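PDB 2ZWS: neutral ceramidase from Pseudomonas aeruginosa, which hydrolyses the N-acyl linkage of ceramides to give sphingosine and a free fatty acid, and also catalyses the reverse synthesis. Local coordinates for residues Arg39-Phe45 and Val57-Leu63. Numbering follows the deposited sequence.
Sequences RQWARAF and VYVNTDL. With FMT (formic acid), chain E.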
loop_
_atom_site.group_PDB
_atom_site.type_symbol
_atom_site.label_atom_id
_atom_site.label_comp_id
_atom_site.label_asym_id
_atom_site.label_seq_id
_atom_site.Cartn_x
_atom_site.Cartn_y
_atom_site.Cartn_z
ATOM N N ARG A 39 -3.509 3.143 11.498
ATOM C CA ARG A 39 -2.104 3.006 11.145
ATOM C C ARG A 39 -1.928 2.196 9.856
ATOM O O ARG A 39 -2.861 1.534 9.378
ATOM C CB ARG A 39 -1.308 2.370 12.288
ATOM C CG ARG A 39 -1.067 3.385 13.427
ATOM C CD ARG A 39 -0.011 2.896 14.478
ATOM N NE ARG A 39 0.230 4.020 15.395
ATOM C CZ ARG A 39 1.341 4.757 15.456
ATOM N NH1 ARG A 39 2.437 4.434 14.774
ATOM N NH2 ARG A 39 1.363 5.815 16.263
ATOM N N GLN A 40 -0.712 2.266 9.319
ATOM C CA GLN A 40 -0.290 1.510 8.153
ATOM C C GLN A 40 0.550 0.316 8.594
ATOM O O GLN A 40 1.436 0.460 9.467
ATOM C CB GLN A 40 0.580 2.414 7.272
ATOM C CG GLN A 40 -0.166 3.663 6.769
ATOM C CD GLN A 40 0.775 4.617 6.082
ATOM O OE1 GLN A 40 0.912 4.586 4.860
ATOM N NE2 GLN A 40 1.466 5.400 6.840
ATOM N N TRP A 41 0.311 -0.843 7.971
ATOM C CA TRP A 41 0.979 -2.095 8.379
ATOM C C TRP A 41 1.592 -2.800 7.181
ATOM O O TRP A 41 1.111 -2.663 6.011
ATOM C CB TRP A 41 -0.031 -3.063 9.042
ATOM C CG TRP A 41 -0.680 -2.393 10.234
ATOM C CD1 TRP A 41 -1.830 -1.649 10.247
ATOM C CD2 TRP A 41 -0.177 -2.390 11.581
ATOM N NE1 TRP A 41 -2.073 -1.171 11.523
ATOM C CE2 TRP A 41 -1.068 -1.606 12.359
ATOM C CE3 TRP A 41 0.940 -2.958 12.196
ATOM C CZ2 TRP A 41 -0.873 -1.393 13.719
ATOM C CZ3 TRP A 41 1.135 -2.746 13.549
ATOM C CH2 TRP A 41 0.240 -1.961 14.298
ATOM N N ALA A 42 2.693 -3.501 7.460
ATOM C CA ALA A 42 3.217 -4.523 6.570
ATOM C C ALA A 42 2.731 -5.869 7.106
ATOM O O ALA A 42 2.866 -6.155 8.297
ATOM C CB ALA A 42 4.736 -4.506 6.569
ATOM N N ARG A 43 2.174 -6.674 6.217
ATOM C CA ARG A 43 1.640 -8.002 6.584
ATOM C C ARG A 43 2.427 -9.013 5.772
ATOM O O ARG A 43 2.378 -9.000 4.531
ATOM C CB ARG A 43 0.143 -8.062 6.233
ATOM C CG ARG A 43 -0.741 -7.267 7.202
ATOM C CD ARG A 43 -2.213 -7.223 6.762
ATOM N NE ARG A 43 -3.070 -6.568 7.755
ATOM C CZ ARG A 43 -3.312 -5.257 7.784
ATOM N NH1 ARG A 43 -2.769 -4.473 6.858
ATOM N NH2 ARG A 43 -4.101 -4.721 8.728
ATOM N N ALA A 44 3.180 -9.857 6.460
ATOM C CA ALA A 44 4.118 -10.792 5.830
ATOM C C ALA A 44 3.631 -12.211 5.934
ATOM O O ALA A 44 3.139 -12.638 7.009
ATOM C CB ALA A 44 5.491 -10.693 6.487
ATOM N N PHE A 45 3.832 -12.955 4.844
ATOM C CA PHE A 45 3.366 -14.346 4.757
ATOM C C PHE A 45 4.557 -15.144 4.284
ATOM O O PHE A 45 4.960 -15.053 3.123
ATOM C CB PHE A 45 2.223 -14.473 3.741
ATOM C CG PHE A 45 1.019 -13.658 4.103
ATOM C CD1 PHE A 45 1.017 -12.268 3.914
ATOM C CD2 PHE A 45 -0.100 -14.265 4.690
ATOM C CE1 PHE A 45 -0.101 -11.506 4.258
ATOM C CE2 PHE A 45 -1.232 -13.496 5.040
ATOM C CZ PHE A 45 -1.227 -12.128 4.816
ATOM N N VAL A 57 8.657 -15.475 0.781
ATOM C CA VAL A 57 7.913 -14.527 1.612
ATOM C C VAL A 57 7.250 -13.460 0.725
ATOM O O VAL A 57 7.874 -12.875 -0.180
ATOM C CB VAL A 57 8.777 -13.934 2.779
ATOM C CG1 VAL A 57 9.995 -13.178 2.261
ATOM C CG2 VAL A 57 7.920 -13.065 3.700
ATOM N N TYR A 58 5.965 -13.247 0.999
ATOM C CA TYR A 58 5.165 -12.219 0.353
ATOM C C TYR A 58 4.732 -11.210 1.421
ATOM O O TYR A 58 4.278 -11.604 2.499
ATOM C CB TYR A 58 3.918 -12.864 -0.292
ATOM C CG TYR A 58 2.904 -11.877 -0.771
ATOM C CD1 TYR A 58 1.848 -11.463 0.053
ATOM C CD2 TYR A 58 3.010 -11.343 -2.046
ATOM C CE1 TYR A 58 0.915 -10.528 -0.376
ATOM C CE2 TYR A 58 2.067 -10.413 -2.517
ATOM C CZ TYR A 58 1.035 -10.007 -1.670
ATOM O OH TYR A 58 0.118 -9.088 -2.130
ATOM N N VAL A 59 4.992 -9.926 1.161
ATOM C CA VAL A 59 4.598 -8.876 2.097
ATOM C C VAL A 59 3.682 -7.888 1.398
ATOM O O VAL A 59 4.038 -7.360 0.332
ATOM C CB VAL A 59 5.845 -8.110 2.712
ATOM C CG1 VAL A 59 5.394 -7.126 3.763
ATOM C CG2 VAL A 59 6.895 -9.088 3.304
ATOM N N ASN A 60 2.486 -7.673 1.949
ATOM C CA ASN A 60 1.629 -6.621 1.412
ATOM C C ASN A 60 1.616 -5.435 2.391
ATOM O O ASN A 60 1.554 -5.631 3.607
ATOM C CB ASN A 60 0.187 -7.116 1.155
ATOM C CG ASN A 60 -0.597 -6.197 0.233
ATOM O OD1 ASN A 60 -0.133 -5.805 -0.845
ATOM N ND2 ASN A 60 -1.807 -5.906 0.634
ATOM N N THR A 61 1.761 -4.222 1.857
ATOM C CA THR A 61 1.950 -3.033 2.673
ATOM C C THR A 61 0.838 -1.996 2.453
ATOM O O THR A 61 0.367 -1.771 1.308
ATOM C CB THR A 61 3.325 -2.362 2.355
ATOM O OG1 THR A 61 3.350 -1.923 0.977
ATOM C CG2 THR A 61 4.510 -3.341 2.664
ATOM N N ASP A 62 0.442 -1.345 3.549
ATOM C CA ASP A 62 -0.535 -0.260 3.495
ATOM C C ASP A 62 0.121 1.068 3.012
ATOM O O ASP A 62 0.187 2.048 3.767
ATOM C CB ASP A 62 -1.185 -0.053 4.875
ATOM C CG ASP A 62 -2.097 -1.195 5.315
ATOM O OD1 ASP A 62 -2.897 -1.703 4.501
ATOM O OD2 ASP A 62 -2.073 -1.534 6.521
ATOM N N LEU A 63 0.571 1.069 1.762
ATOM C CA LEU A 63 1.310 2.189 1.168
ATOM C C LEU A 63 0.745 2.492 -0.208
ATOM O O LEU A 63 0.091 1.641 -0.824
ATOM C CB LEU A 63 2.800 1.827 0.985
ATOM C CG LEU A 63 3.538 1.510 2.291
ATOM C CD1 LEU A 63 4.912 0.983 2.008
ATOM C CD2 LEU A 63 3.606 2.771 3.161
HETATM C C FMT E . -4.258 -5.062 3.287
HETATM O O1 FMT E . -4.587 -3.970 3.858
HETATM O O2 FMT E . -3.125 -5.617 3.124
HETATM O O HOH W 1 -0.855 -4.678 4.809
#
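In an antiparallel β-hairpin, hydrogen-bonded and non-hydrogen-bonded pairs alternate, sending their side chains to opposite faces of the sheet; strands 41-49 and 55-61 of the ceramidase N-terminal domain illustrate how the open end can be finished by a side chain. R39, ahead of the strand, forms salt bridges with D13 and with D579, a magnesium ligand. At W41 the ladder is irregular: W41 O accepts from D62 N, but W41 N donates to the carboxylate oxygen D62 OD2, both at 2.9 Å. Thus D62, at the centre of an inverse gamma turn, accepts through OD2 the hydrogen bond that a regular ladder would give to D62 O. A42 faces T61 in a non-hydrogen-bonded pair, its CB 3.9 Å from V59 CG1, on the side covered by helix 120-138. R43 and N60 form a hydrogen-bonded pair, R43 N to N60 O and N60 N to R43 O both 2.9 Å. On this opposite face, R43 NH1 forms a salt bridge to D62 OD2 (3.0 Å) and NE another to E228. A44, opposite V59, returns to the helix-covered face (CB to V59 CG2, 3.8 Å). F45 and Y58 form the next hydrogen-bonded pair (F45 N to Y58 O, 2.7 Å; Y58 N to F45 O, 3.0 Å) as the strands run on. N60 is an inferred substrate-binding residue; here its ND2 donates to O2 of formic acid, probably from the crystallisation liquor, at 2.8 Å.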